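Protein Rv3592 (Mycobacterium tuberculosis, PDB 3HX9) probably degrades heme oxidatively to mycobilin with release of free iron, working as a homodimer, each subunit of which here holds two hemes in its active site. Local coordinates at residues I6-V11 and E48-V53; P2-N7 and V54-S59. All coordinates share one frame; numbering follows the deposited sequence.

How the contacts relate
Contacts 1 and 2 are successive lengths of one antiparallel ladder, in which strand 3-9 pairs with strand 51-57 as the two inner strands of the four-stranded sheet. They share I6 and N7, their centres lie about 15 Å apart, and the short strand axes run at 157° in contact 1 and 153° in contact 2. The heme-side face carries N7, I9, Y51 and V53 in contact 1, then V3, K5, T55 and W57 in contact 2; N7, V53 and T55 belong to the heme pocket. The other face, with I6, F52 and V4, packs on the second subunit. One ladder thus separates heme from dimer interface.

Contact 1: residues I6-V11 and E48-V53; sequences INAIEV and EERYFV. With HEM (protoporphyrin IX containing Fe), chain E.
Residues 6-11 and 48-53 pair antiparallel as the two inner strands of the sheet of a dimeric alpha-beta barrel, and the packing is tight where strand 6-9 faces strand 51-53. N7 and V53 form a hydrogen-bonded pair: N7 N donates in the carbonyl plane to V53 O, while V53 N reaches N7 O from above the carbonyl plane, 30° out of it. I9 N meets Y51 O at 2.9 Å, nearly along the C=O axis; the return bond from Y51 N to I9 O is weak.

On the heme-side face, I9 CG1 sits in the crowded position between N and C (chi1 53°), so that CG1 packs on Y51 CB and CD1 ends 3.9 Å from V53 CG2. N7, with CG anti to its backbone N, brings OD1 to 3.2 Å from heme CHD; V53 CG1 lies 3.9 Å from heme C4B. On the opposite face I6 CG2 and A8 CB both approach the F52 ring obliquely, and F52 packs on F52 and F92 of the second subunit.

Toward residues 48-50 and 10-11 the pairing loosens and water enters. Water 2 links V11 N to E49 O. R50, bent at chi3 (-73°), lays its guanidinium over A8 CB and grips E48 side-on through NE and NH2; E48 OE2 also takes R50 N on its anti lone pair, which fixes the carboxylate. Water 1 lies in the guanidinium plane, accepting from R50 NH1 at 3.0 Å and donating to A8 O and, at 2.7 Å, to E10 OE1.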
ATOM      1  N   ILE A   6      -5.262  -3.714   4.028  1.00 11.51           N
ATOM      2  CA  ILE A   6      -4.347  -2.883   4.767  1.00 11.74           C
ATOM      3  C   ILE A   6      -5.046  -2.595   6.110  1.00 11.85           C
ATOM      4  O   ILE A   6      -6.201  -2.103   6.061  1.00 14.04           O
ATOM      5  CB  ILE A   6      -4.197  -1.516   4.041  1.00 11.73           C
ATOM      6  CG1 ILE A   6      -3.679  -1.729   2.602  1.00 13.13           C
ATOM      7  CG2 ILE A   6      -3.225  -0.553   4.893  1.00 12.34           C
ATOM      8  CD1 ILE A   6      -3.120  -0.483   1.899  1.00 17.80           C
ATOM      9  N   ASN A   7      -4.387  -2.887   7.211  1.00 12.43           N
ATOM     10  CA  ASN A   7      -4.880  -2.364   8.501  1.00 12.94           C
ATOM     11  C   ASN A   7      -4.240  -1.040   8.717  1.00 13.78           C
ATOM     12  O   ASN A   7      -3.021  -0.985   8.891  1.00 14.41           O
ATOM     13  CB  ASN A   7      -4.661  -3.350   9.644  1.00 12.27           C
ATOM     14  CG  ASN A   7      -5.648  -3.109  10.793  1.00 15.72           C
ATOM     15  OD1 ASN A   7      -5.244  -3.180  11.947  1.00 22.54           O
ATOM     16  ND2 ASN A   7      -6.889  -2.862  10.468  1.00 14.34           N
ATOM     17  N   ALA A   8      -5.053   0.037   8.749  1.00 14.60           N
ATOM     18  CA  ALA A   8      -4.486   1.361   8.944  1.00 15.05           C
ATOM     19  C   ALA A   8      -4.690   1.685  10.410  1.00 16.44           C
ATOM     20  O   ALA A   8      -5.824   1.945  10.824  1.00 17.68           O
ATOM     21  CB  ALA A   8      -5.127   2.443   7.984  1.00 17.03           C
ATOM     22  N   ILE A   9      -3.612   1.678  11.178  1.00 16.28           N
ATOM     23  CA  ILE A   9      -3.690   1.649  12.661  1.00 17.74           C
ATOM     24  C   ILE A   9      -3.235   2.971  13.243  1.00 18.70           C
ATOM     25  O   ILE A   9      -2.273   3.600  12.788  1.00 16.31           O
ATOM     26  CB  ILE A   9      -2.945   0.483  13.257  1.00 19.00           C
ATOM     27  CG1 ILE A   9      -1.490   0.443  12.742  1.00 20.39           C
ATOM     28  CG2 ILE A   9      -3.682  -0.738  12.865  1.00 24.42           C
ATOM     29  CD1 ILE A   9      -0.632  -0.630  13.435  1.00 28.19           C
ATOM     30  N   GLU A  10      -4.066   3.467  14.135  1.00 18.84           N
ATOM     31  CA  GLU A  10      -3.794   4.747  14.807  1.00 19.89           C
ATOM     32  C   GLU A  10      -2.832   4.509  15.954  1.00 18.95           C
ATOM     33  O   GLU A  10      -3.107   3.739  16.844  1.00 21.08           O
ATOM     34  CB  GLU A  10      -5.128   5.335  15.316  1.00 20.16           C
ATOM     35  CG  GLU A  10      -5.980   5.959  14.171  1.00 27.47           C
ATOM     36  CD  GLU A  10      -7.520   5.796  14.362  1.00 36.69           C
ATOM     37  OE1 GLU A  10      -8.252   5.438  13.384  1.00 35.78           O
ATOM     38  OE2 GLU A  10      -8.005   6.006  15.506  1.00 36.60           O
ATOM     39  N   VAL A  11      -1.676   5.146  15.930  1.00 19.92           N
ATOM     40  CA  VAL A  11      -0.637   4.858  16.884  1.00 19.19           C
ATOM     41  C   VAL A  11      -0.299   6.165  17.545  1.00 18.90           C
ATOM     42  O   VAL A  11       0.037   7.075  16.864  1.00 20.41           O
ATOM     43  CB  VAL A  11       0.641   4.370  16.157  1.00 20.19           C
ATOM     44  CG1 VAL A  11       1.731   4.138  17.144  1.00 19.53           C
ATOM     45  CG2 VAL A  11       0.333   3.051  15.507  1.00 20.21           C
ATOM     46  N   GLU A  48      -0.104  11.142   5.949  1.00 20.71           N
ATOM     47  CA  GLU A  48      -0.876  10.122   6.705  1.00 22.39           C
ATOM     48  C   GLU A  48      -0.266  10.093   8.109  1.00 22.23           C
ATOM     49  O   GLU A  48       0.951  10.330   8.264  1.00 23.45           O
ATOM     50  CB  GLU A  48      -0.709   8.763   5.958  1.00 22.15           C
ATOM     51  CG  GLU A  48      -1.577   7.536   6.255  1.00 27.57           C
ATOM     52  CD  GLU A  48      -3.012   7.763   6.688  1.00 22.04           C
ATOM     53  OE1 GLU A  48      -3.971   7.856   5.907  1.00 23.22           O
ATOM     54  OE2 GLU A  48      -3.133   7.764   7.868  1.00 21.22           O
ATOM     55  N   GLU A  49      -1.081   9.909   9.159  1.00 21.78           N
ATOM     56  CA  GLU A  49      -0.554   9.776  10.496  1.00 23.51           C
ATOM     57  C   GLU A  49      -0.558   8.312  10.971  1.00 20.43           C
ATOM     58  O   GLU A  49      -0.001   7.991  12.017  1.00 20.69           O
ATOM     59  CB  GLU A  49      -1.419  10.642  11.482  1.00 25.26           C
ATOM     60  CG  GLU A  49      -2.970  10.386  11.299  1.00 35.20           C
ATOM     61  CD  GLU A  49      -3.595  11.006   9.987  1.00 44.52           C
ATOM     62  OE1 GLU A  49      -3.509  12.268   9.851  1.00 50.81           O
ATOM     63  OE2 GLU A  49      -4.168  10.252   9.118  1.00 43.24           O
ATOM     64  N   ARG A  50      -1.271   7.456  10.229  1.00 18.07           N
ATOM     65  CA  ARG A  50      -1.460   6.049  10.649  1.00 14.54           C
ATOM     66  C   ARG A  50      -0.318   5.206  10.087  1.00 15.52           C
ATOM     67  O   ARG A  50       0.211   5.534   9.028  1.00 16.26           O
ATOM     68  CB  ARG A  50      -2.768   5.473  10.116  1.00 16.71           C
ATOM     69  CG  ARG A  50      -3.952   6.313  10.615  1.00 17.41           C
ATOM     70  CD  ARG A  50      -5.276   5.792  10.065  1.00 16.11           C
ATOM     71  NE  ARG A  50      -5.355   6.138   8.665  1.00 19.50           N
ATOM     72  CZ  ARG A  50      -6.398   5.838   7.905  1.00 22.70           C
ATOM     73  NH1 ARG A  50      -7.444   5.156   8.437  1.00 21.51           N
ATOM     74  NH2 ARG A  50      -6.393   6.222   6.614  1.00 22.57           N
ATOM     75  N   TYR A  51       0.055   4.190  10.828  1.00 12.54           N
ATOM     76  CA  TYR A  51       0.879   3.103  10.225  1.00 13.64           C
ATOM     77  C   TYR A  51      -0.020   2.308   9.292  1.00 13.61           C
ATOM     78  O   TYR A  51      -1.204   2.104   9.585  1.00 15.46           O
ATOM     79  CB  TYR A  51       1.399   2.164  11.290  1.00 15.73           C
ATOM     80  CG  TYR A  51       2.655   2.654  11.977  1.00 15.67           C
ATOM     81  CD1 TYR A  51       3.918   2.045  11.728  1.00 15.05           C
ATOM     82  CD2 TYR A  51       2.578   3.704  12.865  1.00 16.25           C
ATOM     83  CE1 TYR A  51       5.084   2.534  12.363  1.00 15.18           C
ATOM     84  CE2 TYR A  51       3.744   4.197  13.521  1.00 15.00           C
ATOM     85  CZ  TYR A  51       4.949   3.573  13.299  1.00 14.58           C
ATOM     86  OH  TYR A  51       6.072   4.078  13.963  1.00 17.58           O
ATOM     87  N   PHE A  52       0.559   1.804   8.197  1.00 13.61           N
ATOM     88  CA  PHE A  52      -0.209   0.897   7.300  1.00 13.42           C
ATOM     89  C   PHE A  52       0.408  -0.468   7.388  1.00 14.04           C
ATOM     90  O   PHE A  52       1.611  -0.598   7.163  1.00 14.76           O
ATOM     91  CB  PHE A  52      -0.121   1.331   5.813  1.00 12.07           C
ATOM     92  CG  PHE A  52      -1.105   2.385   5.387  1.00 12.78           C
ATOM     93  CD1 PHE A  52      -1.821   3.128   6.341  1.00 14.96           C
ATOM     94  CD2 PHE A  52      -1.320   2.646   4.043  1.00 13.32           C
ATOM     95  CE1 PHE A  52      -2.729   4.093   5.930  1.00 15.92           C
ATOM     96  CE2 PHE A  52      -2.223   3.620   3.611  1.00 15.77           C
ATOM     97  CZ  PHE A  52      -2.900   4.377   4.609  1.00 13.23           C
ATOM     98  N   VAL A  53      -0.404  -1.467   7.726  1.00 11.66           N
ATOM     99  CA  VAL A  53       0.018  -2.833   7.792  1.00 12.20           C
ATOM    100  C   VAL A  53      -0.545  -3.434   6.503  1.00 12.79           C
ATOM    101  O   VAL A  53      -1.731  -3.675   6.410  1.00 12.41           O
ATOM    102  CB  VAL A  53      -0.560  -3.528   9.021  1.00 12.83           C
ATOM    103  CG1 VAL A  53      -0.114  -5.007   9.084  1.00 12.53           C
ATOM    104  CG2 VAL A  53       0.021  -2.765  10.281  1.00 13.29           C
TER
HETATM  105  CHA HEM E 200      -3.383  -5.111  16.421  1.00 18.38           C
HETATM  106  CHB HEM E 200       0.112  -7.741  14.290  1.00 20.56           C
HETATM  107  CHC HEM E 200      -2.570  -7.914  10.228  1.00 16.90           C
HETATM  108  CHD HEM E 200      -6.325  -6.082  12.695  1.00 21.79           C
HETATM  109  C1A HEM E 200      -2.194  -5.752  16.143  1.00 19.79           C
HETATM  110  C2A HEM E 200      -1.052  -5.738  17.028  1.00 21.83           C
HETATM  111  C3A HEM E 200      -0.101  -6.475  16.455  1.00 22.38           C
HETATM  112  C4A HEM E 200      -0.575  -6.931  15.195  1.00 18.81           C
HETATM  113  CMA HEM E 200       1.322  -6.747  16.953  1.00 23.61           C
HETATM  114  CAA HEM E 200      -1.008  -4.997  18.395  1.00 25.26           C
HETATM  115  CBA HEM E 200      -0.604  -3.534  18.152  1.00 26.04           C
HETATM  116  CGA HEM E 200      -0.455  -2.675  19.399  1.00 28.00           C
HETATM  117  O1A HEM E 200      -1.194  -1.715  19.507  1.00 34.86           O
HETATM  118  O2A HEM E 200       0.384  -2.943  20.264  1.00 30.12           O
HETATM  119  C1B HEM E 200      -0.330  -7.981  13.015  1.00 16.71           C
HETATM  120  C2B HEM E 200       0.466  -8.649  11.999  1.00 17.35           C
HETATM  121  C3B HEM E 200      -0.275  -8.690  10.861  1.00 19.59           C
HETATM  122  C4B HEM E 200      -1.550  -8.034  11.123  1.00 19.47           C
HETATM  123  CMB HEM E 200       1.878  -9.231  12.174  1.00 21.06           C
HETATM  124  CAB HEM E 200       0.231  -9.266   9.541  1.00 18.92           C
HETATM  125  CBB HEM E 200      -0.564  -9.788   8.614  1.00 30.55           C
HETATM  126  C1C HEM E 200      -3.819  -7.451  10.555  1.00 18.66           C
HETATM  127  C2C HEM E 200      -4.914  -7.298   9.630  1.00 16.28           C
HETATM  128  C3C HEM E 200      -5.900  -6.755  10.363  1.00 20.75           C
HETATM  129  C4C HEM E 200      -5.496  -6.587  11.712  1.00 17.65           C
HETATM  130  CMC HEM E 200      -4.908  -7.527   8.105  1.00 18.84           C
HETATM  131  CAC HEM E 200      -7.283  -6.381   9.856  1.00 25.15           C
HETATM  132  CBC HEM E 200      -8.010  -7.381   9.346  1.00 37.48           C
HETATM  133  C1D HEM E 200      -5.889  -5.637  13.912  1.00 19.01           C
HETATM  134  C2D HEM E 200      -6.718  -4.907  14.822  1.00 17.53           C
HETATM  135  C3D HEM E 200      -5.802  -4.594  15.992  1.00 19.83           C
HETATM  136  C4D HEM E 200      -4.504  -5.152  15.644  1.00 19.87           C
HETATM  137  CMD HEM E 200      -8.220  -4.571  14.591  1.00 16.91           C
HETATM  138  CAD HEM E 200      -6.181  -3.807  17.253  1.00 18.68           C
HETATM  139  CBD HEM E 200      -5.879  -2.341  16.895  1.00 20.32           C
HETATM  140  CGD HEM E 200      -6.439  -1.439  18.007  1.00 23.79           C
HETATM  141  O1D HEM E 200      -6.665  -1.929  19.117  1.00 28.22           O
HETATM  142  O2D HEM E 200      -6.780  -0.253  17.809  1.00 26.06           O
HETATM  143  NA  HEM E 200      -1.873  -6.494  14.996  1.00 20.13           N
HETATM  144  NB  HEM E 200      -1.531  -7.643  12.463  1.00 19.24           N
HETATM  145  NC  HEM E 200      -4.199  -7.039  11.834  1.00 19.27           N
HETATM  146  ND  HEM E 200      -4.598  -5.709  14.400  1.00 17.78           N
HETATM  147 FE   HEM E 200      -2.964  -6.410  13.345  1.00 18.17          FE
HETATM  148  O   HOH W   1      -7.771   3.979  11.168  1.00 25.78           O
HETATM  149  O   HOH W   2      -1.520   7.369  14.267  1.00 24.39           O

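Contact 2: residues P2-N7 and V54-S59; sequences PVVKIN and VTHWES. With HEM (protoporphyrin IX containing Fe), chain E.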
ATOM      1  N   PRO A   2      -4.780 -11.003  -7.290  1.00 21.04           N
ATOM      2  CA  PRO A   2      -4.509 -10.956  -5.813  1.00 19.49           C
ATOM      3  C   PRO A   2      -5.173  -9.754  -5.163  1.00 17.07           C
ATOM      4  O   PRO A   2      -5.794  -8.928  -5.826  1.00 17.44           O
ATOM      5  CB  PRO A   2      -3.000 -10.815  -5.712  1.00 20.58           C
ATOM      6  CG  PRO A   2      -2.506 -11.419  -7.037  1.00 24.62           C
ATOM      7  CD  PRO A   2      -3.532 -11.056  -8.060  1.00 22.44           C
ATOM      8  N   VAL A   3      -5.154  -9.747  -3.844  1.00 15.77           N
ATOM      9  CA  VAL A   3      -5.835  -8.627  -3.121  1.00 13.59           C
ATOM     10  C   VAL A   3      -4.883  -8.070  -2.144  1.00 13.23           C
ATOM     11  O   VAL A   3      -3.927  -8.742  -1.738  1.00 14.74           O
ATOM     12  CB  VAL A   3      -7.136  -9.065  -2.389  1.00 14.65           C
ATOM     13  CG1 VAL A   3      -8.167  -9.548  -3.440  1.00 17.97           C
ATOM     14  CG2 VAL A   3      -6.881 -10.234  -1.346  1.00 13.58           C
ATOM     15  N   VAL A   4      -5.195  -6.865  -1.671  1.00 11.08           N
ATOM     16  CA  VAL A   4      -4.406  -6.204  -0.627  1.00 12.95           C
ATOM     17  C   VAL A   4      -5.378  -5.815   0.475  1.00 12.78           C
ATOM     18  O   VAL A   4      -6.463  -5.269   0.197  1.00 13.94           O
ATOM     19  CB  VAL A   4      -3.736  -4.908  -1.211  1.00 12.41           C
ATOM     20  CG1 VAL A   4      -3.083  -4.170  -0.067  1.00 13.06           C
ATOM     21  CG2 VAL A   4      -2.610  -5.272  -2.117  1.00 15.04           C
ATOM     22  N   LYS A   5      -5.030  -6.174   1.700  1.00 13.27           N
ATOM     23  CA  LYS A   5      -5.820  -5.795   2.870  1.00 12.88           C
ATOM     24  C   LYS A   5      -4.915  -4.982   3.777  1.00 12.70           C
ATOM     25  O   LYS A   5      -3.914  -5.484   4.268  1.00 12.36           O
ATOM     26  CB  LYS A   5      -6.271  -7.065   3.565  1.00 13.90           C
ATOM     27  CG  LYS A   5      -7.059  -8.065   2.617  1.00 11.67           C
ATOM     28  CD  LYS A   5      -8.446  -7.421   2.154  1.00 14.17           C
ATOM     29  CE  LYS A   5      -9.428  -8.408   1.448  1.00 18.31           C
ATOM     30  NZ  LYS A   5      -8.586  -9.403   1.008  1.00 29.37           N
ATOM     31  N   ILE A   6      -5.262  -3.714   4.028  1.00 11.51           N
ATOM     32  CA  ILE A   6      -4.347  -2.883   4.767  1.00 11.74           C
ATOM     33  C   ILE A   6      -5.046  -2.595   6.110  1.00 11.85           C
ATOM     34  O   ILE A   6      -6.201  -2.103   6.061  1.00 14.04           O
ATOM     35  CB  ILE A   6      -4.197  -1.516   4.041  1.00 11.73           C
ATOM     36  CG1 ILE A   6      -3.679  -1.729   2.602  1.00 13.13           C
ATOM     37  CG2 ILE A   6      -3.225  -0.553   4.893  1.00 12.34           C
ATOM     38  CD1 ILE A   6      -3.120  -0.483   1.899  1.00 17.80           C
ATOM     39  N   ASN A   7      -4.387  -2.887   7.211  1.00 12.43           N
ATOM     40  CA  ASN A   7      -4.880  -2.364   8.501  1.00 12.94           C
ATOM     41  C   ASN A   7      -4.240  -1.040   8.717  1.00 13.78           C
ATOM     42  O   ASN A   7      -3.021  -0.985   8.891  1.00 14.41           O
ATOM     43  CB  ASN A   7      -4.661  -3.350   9.644  1.00 12.27           C
ATOM     44  CG  ASN A   7      -5.648  -3.109  10.793  1.00 15.72           C
ATOM     45  OD1 ASN A   7      -5.244  -3.180  11.947  1.00 22.54           O
ATOM     46  ND2 ASN A   7      -6.889  -2.862  10.468  1.00 14.34           N
ATOM     47  N   VAL A  54       0.310  -3.544   5.508  1.00 12.33           N
ATOM     48  CA  VAL A  54      -0.108  -3.862   4.116  1.00 11.90           C
ATOM     49  C   VAL A  54       0.042  -5.359   3.914  1.00 12.12           C
ATOM     50  O   VAL A  54       1.177  -5.864   3.811  1.00 13.85           O
ATOM     51  CB  VAL A  54       0.740  -3.103   3.104  1.00 12.45           C
ATOM     52  CG1 VAL A  54       0.282  -3.435   1.644  1.00 11.76           C
ATOM     53  CG2 VAL A  54       0.674  -1.621   3.372  1.00 12.42           C
ATOM     54  N   THR A  55      -1.084  -6.061   3.860  1.00 11.91           N
ATOM     55  CA  THR A  55      -0.974  -7.528   3.740  1.00 12.37           C
ATOM     56  C   THR A  55      -1.469  -7.935   2.360  1.00 11.53           C
ATOM     57  O   THR A  55      -2.350  -7.296   1.761  1.00 13.19           O
ATOM     58  CB  THR A  55      -1.780  -8.289   4.800  1.00 11.40           C
ATOM     59  OG1 THR A  55      -3.212  -8.198   4.519  1.00 13.39           O
ATOM     60  CG2 THR A  55      -1.489  -7.734   6.176  1.00 14.53           C
ATOM     61  N   HIS A  56      -0.863  -9.017   1.839  1.00 12.03           N
ATOM     62  CA  HIS A  56      -1.147  -9.457   0.444  1.00 13.68           C
ATOM     63  C   HIS A  56      -1.637 -10.901   0.459  1.00 13.35           C
ATOM     64  O   HIS A  56      -1.081 -11.743   1.184  1.00 14.39           O
ATOM     65  CB  HIS A  56       0.209  -9.446  -0.286  1.00 13.51           C
ATOM     66  CG  HIS A  56       0.771  -8.059  -0.404  1.00 15.77           C
ATOM     67  ND1 HIS A  56       1.609  -7.487   0.525  1.00 18.29           N
ATOM     68  CD2 HIS A  56       0.538  -7.115  -1.350  1.00 11.73           C
ATOM     69  CE1 HIS A  56       1.914  -6.253   0.131  1.00 12.25           C
ATOM     70  NE2 HIS A  56       1.303  -6.022  -1.023  1.00 15.86           N
ATOM     71  N   TRP A  57      -2.705 -11.157  -0.289  1.00 12.34           N
ATOM     72  CA  TRP A  57      -3.319 -12.487  -0.307  1.00 15.00           C
ATOM     73  C   TRP A  57      -3.628 -12.872  -1.735  1.00 16.38           C
ATOM     74  O   TRP A  57      -3.900 -12.043  -2.576  1.00 16.24           O
ATOM     75  CB  TRP A  57      -4.588 -12.518   0.501  1.00 14.24           C
ATOM     76  CG  TRP A  57      -4.380 -12.099   1.931  1.00 15.46           C
ATOM     77  CD1 TRP A  57      -4.259 -10.805   2.420  1.00 17.28           C
ATOM     78  CD2 TRP A  57      -4.152 -12.979   3.033  1.00 15.39           C
ATOM     79  NE1 TRP A  57      -3.953 -10.861   3.757  1.00 15.16           N
ATOM     80  CE2 TRP A  57      -3.946 -12.169   4.184  1.00 15.99           C
ATOM     81  CE3 TRP A  57      -4.166 -14.368   3.174  1.00 17.84           C
ATOM     82  CZ2 TRP A  57      -3.669 -12.736   5.463  1.00 17.69           C
ATOM     83  CZ3 TRP A  57      -3.895 -14.947   4.423  1.00 18.26           C
ATOM     84  CH2 TRP A  57      -3.683 -14.116   5.571  1.00 18.28           C
ATOM     85  N   GLU A  58      -3.640 -14.166  -1.987  1.00 18.76           N
ATOM     86  CA  GLU A  58      -4.126 -14.653  -3.285  1.00 20.20           C
ATOM     87  C   GLU A  58      -5.578 -14.341  -3.599  1.00 18.99           C
ATOM     88  O   GLU A  58      -5.917 -14.136  -4.772  1.00 19.19           O
ATOM     89  CB  GLU A  58      -3.958 -16.180  -3.321  1.00 20.88           C
ATOM     90  CG  GLU A  58      -2.538 -16.607  -2.971  1.00 30.48           C
ATOM     91  CD  GLU A  58      -2.188 -17.987  -3.503  1.00 40.32           C
ATOM     92  OE1 GLU A  58      -3.066 -18.909  -3.417  1.00 42.14           O
ATOM     93  OE2 GLU A  58      -1.027 -18.108  -4.001  1.00 42.56           O
ATOM     94  N   SER A  59      -6.467 -14.317  -2.588  1.00 17.06           N
ATOM     95  CA  SER A  59      -7.863 -14.035  -2.789  1.00 18.01           C
ATOM     96  C   SER A  59      -8.465 -13.430  -1.543  1.00 18.33           C
ATOM     97  O   SER A  59      -7.896 -13.582  -0.447  1.00 18.85           O
ATOM     98  CB  SER A  59      -8.619 -15.343  -3.066  1.00 19.02           C
ATOM     99  OG  SER A  59      -8.618 -16.206  -1.921  1.00 21.83           O
TER
HETATM  100  CHA HEM E 200      -3.383  -5.111  16.421  1.00 18.38           C
HETATM  101  CHB HEM E 200       0.112  -7.741  14.290  1.00 20.56           C
HETATM  102  CHC HEM E 200      -2.570  -7.914  10.228  1.00 16.90           C
HETATM  103  CHD HEM E 200      -6.325  -6.082  12.695  1.00 21.79           C
HETATM  104  C1A HEM E 200      -2.194  -5.752  16.143  1.00 19.79           C
HETATM  105  C2A HEM E 200      -1.052  -5.738  17.028  1.00 21.83           C
HETATM  106  C3A HEM E 200      -0.101  -6.475  16.455  1.00 22.38           C
HETATM  107  C4A HEM E 200      -0.575  -6.931  15.195  1.00 18.81           C
HETATM  108  CMA HEM E 200       1.322  -6.747  16.953  1.00 23.61           C
HETATM  109  CAA HEM E 200      -1.008  -4.997  18.395  1.00 25.26           C
HETATM  110  CBA HEM E 200      -0.604  -3.534  18.152  1.00 26.04           C
HETATM  111  CGA HEM E 200      -0.455  -2.675  19.399  1.00 28.00           C
HETATM  112  O1A HEM E 200      -1.194  -1.715  19.507  1.00 34.86           O
HETATM  113  O2A HEM E 200       0.384  -2.943  20.264  1.00 30.12           O
HETATM  114  C1B HEM E 200      -0.330  -7.981  13.015  1.00 16.71           C
HETATM  115  C2B HEM E 200       0.466  -8.649  11.999  1.00 17.35           C
HETATM  116  C3B HEM E 200      -0.275  -8.690  10.861  1.00 19.59           C
HETATM  117  C4B HEM E 200      -1.550  -8.034  11.123  1.00 19.47           C
HETATM  118  CMB HEM E 200       1.878  -9.231  12.174  1.00 21.06           C
HETATM  119  CAB HEM E 200       0.231  -9.266   9.541  1.00 18.92           C
HETATM  120  CBB HEM E 200      -0.564  -9.788   8.614  1.00 30.55           C
HETATM  121  C1C HEM E 200      -3.819  -7.451  10.555  1.00 18.66           C
HETATM  122  C2C HEM E 200      -4.914  -7.298   9.630  1.00 16.28           C
HETATM  123  C3C HEM E 200      -5.900  -6.755  10.363  1.00 20.75           C
HETATM  124  C4C HEM E 200      -5.496  -6.587  11.712  1.00 17.65           C
HETATM  125  CMC HEM E 200      -4.908  -7.527   8.105  1.00 18.84           C
HETATM  126  CAC HEM E 200      -7.283  -6.381   9.856  1.00 25.15           C
HETATM  127  CBC HEM E 200      -8.010  -7.381   9.346  1.00 37.48           C
HETATM  128  C1D HEM E 200      -5.889  -5.637  13.912  1.00 19.01           C
HETATM  129  C2D HEM E 200      -6.718  -4.907  14.822  1.00 17.53           C
HETATM  130  C3D HEM E 200      -5.802  -4.594  15.992  1.00 19.83           C
HETATM  131  C4D HEM E 200      -4.504  -5.152  15.644  1.00 19.87           C
HETATM  132  CMD HEM E 200      -8.220  -4.571  14.591  1.00 16.91           C
HETATM  133  CAD HEM E 200      -6.181  -3.807  17.253  1.00 18.68           C
HETATM  134  CBD HEM E 200      -5.879  -2.341  16.895  1.00 20.32           C
HETATM  135  CGD HEM E 200      -6.439  -1.439  18.007  1.00 23.79           C
HETATM  136  O1D HEM E 200      -6.665  -1.929  19.117  1.00 28.22           O
HETATM  137  O2D HEM E 200      -6.780  -0.253  17.809  1.00 26.06           O
HETATM  138  NA  HEM E 200      -1.873  -6.494  14.996  1.00 20.13           N
HETATM  139  NB  HEM E 200      -1.531  -7.643  12.463  1.00 19.24           N
HETATM  140  NC  HEM E 200      -4.199  -7.039  11.834  1.00 19.27           N
HETATM  141  ND  HEM E 200      -4.598  -5.709  14.400  1.00 17.78           N
HETATM  142 FE   HEM E 200      -2.964  -6.410  13.345  1.00 18.17          FE
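Four backbone hydrogen bonds define the register of residues 2-7 against 54-59, two each in the V3-W57 and K5-T55 pairs. V3 N points nearly along the W57 C=O axis, with an N-H...O angle of 171°. K5 O is gripped twice: T55 N comes from 35° above the carbonyl plane, and T55 OG1 donates at 2.8 Å in that plane, on a lone pair.

The side-chain polar chain continues from there. T55 holds OG1 in the crowded position between N and C (chi1 72°), where it also accepts W57 NE1 at 2.9 Å, close to the indole plane. This steadies the indole, which meets W66, predicted to be a transition state stabilizer.

Apolar contacts divide between the faces. V3 CG2 packs on W57 CB, and K5 CG lies 3.9 Å from W57 CD1, the two side chains crossing at about a right angle. On the opposite face of the sheet V4 splits its methyls, CG1 to V54 CG1 and CG2 to H56 CD2, while also touching L42 of the second subunit.

At the ligand, T55 CG2 reaches heme CBB at 3.3 Å, so this antiparallel ladder forms part of the heme pocket wall in a dimeric alpha-beta barrel.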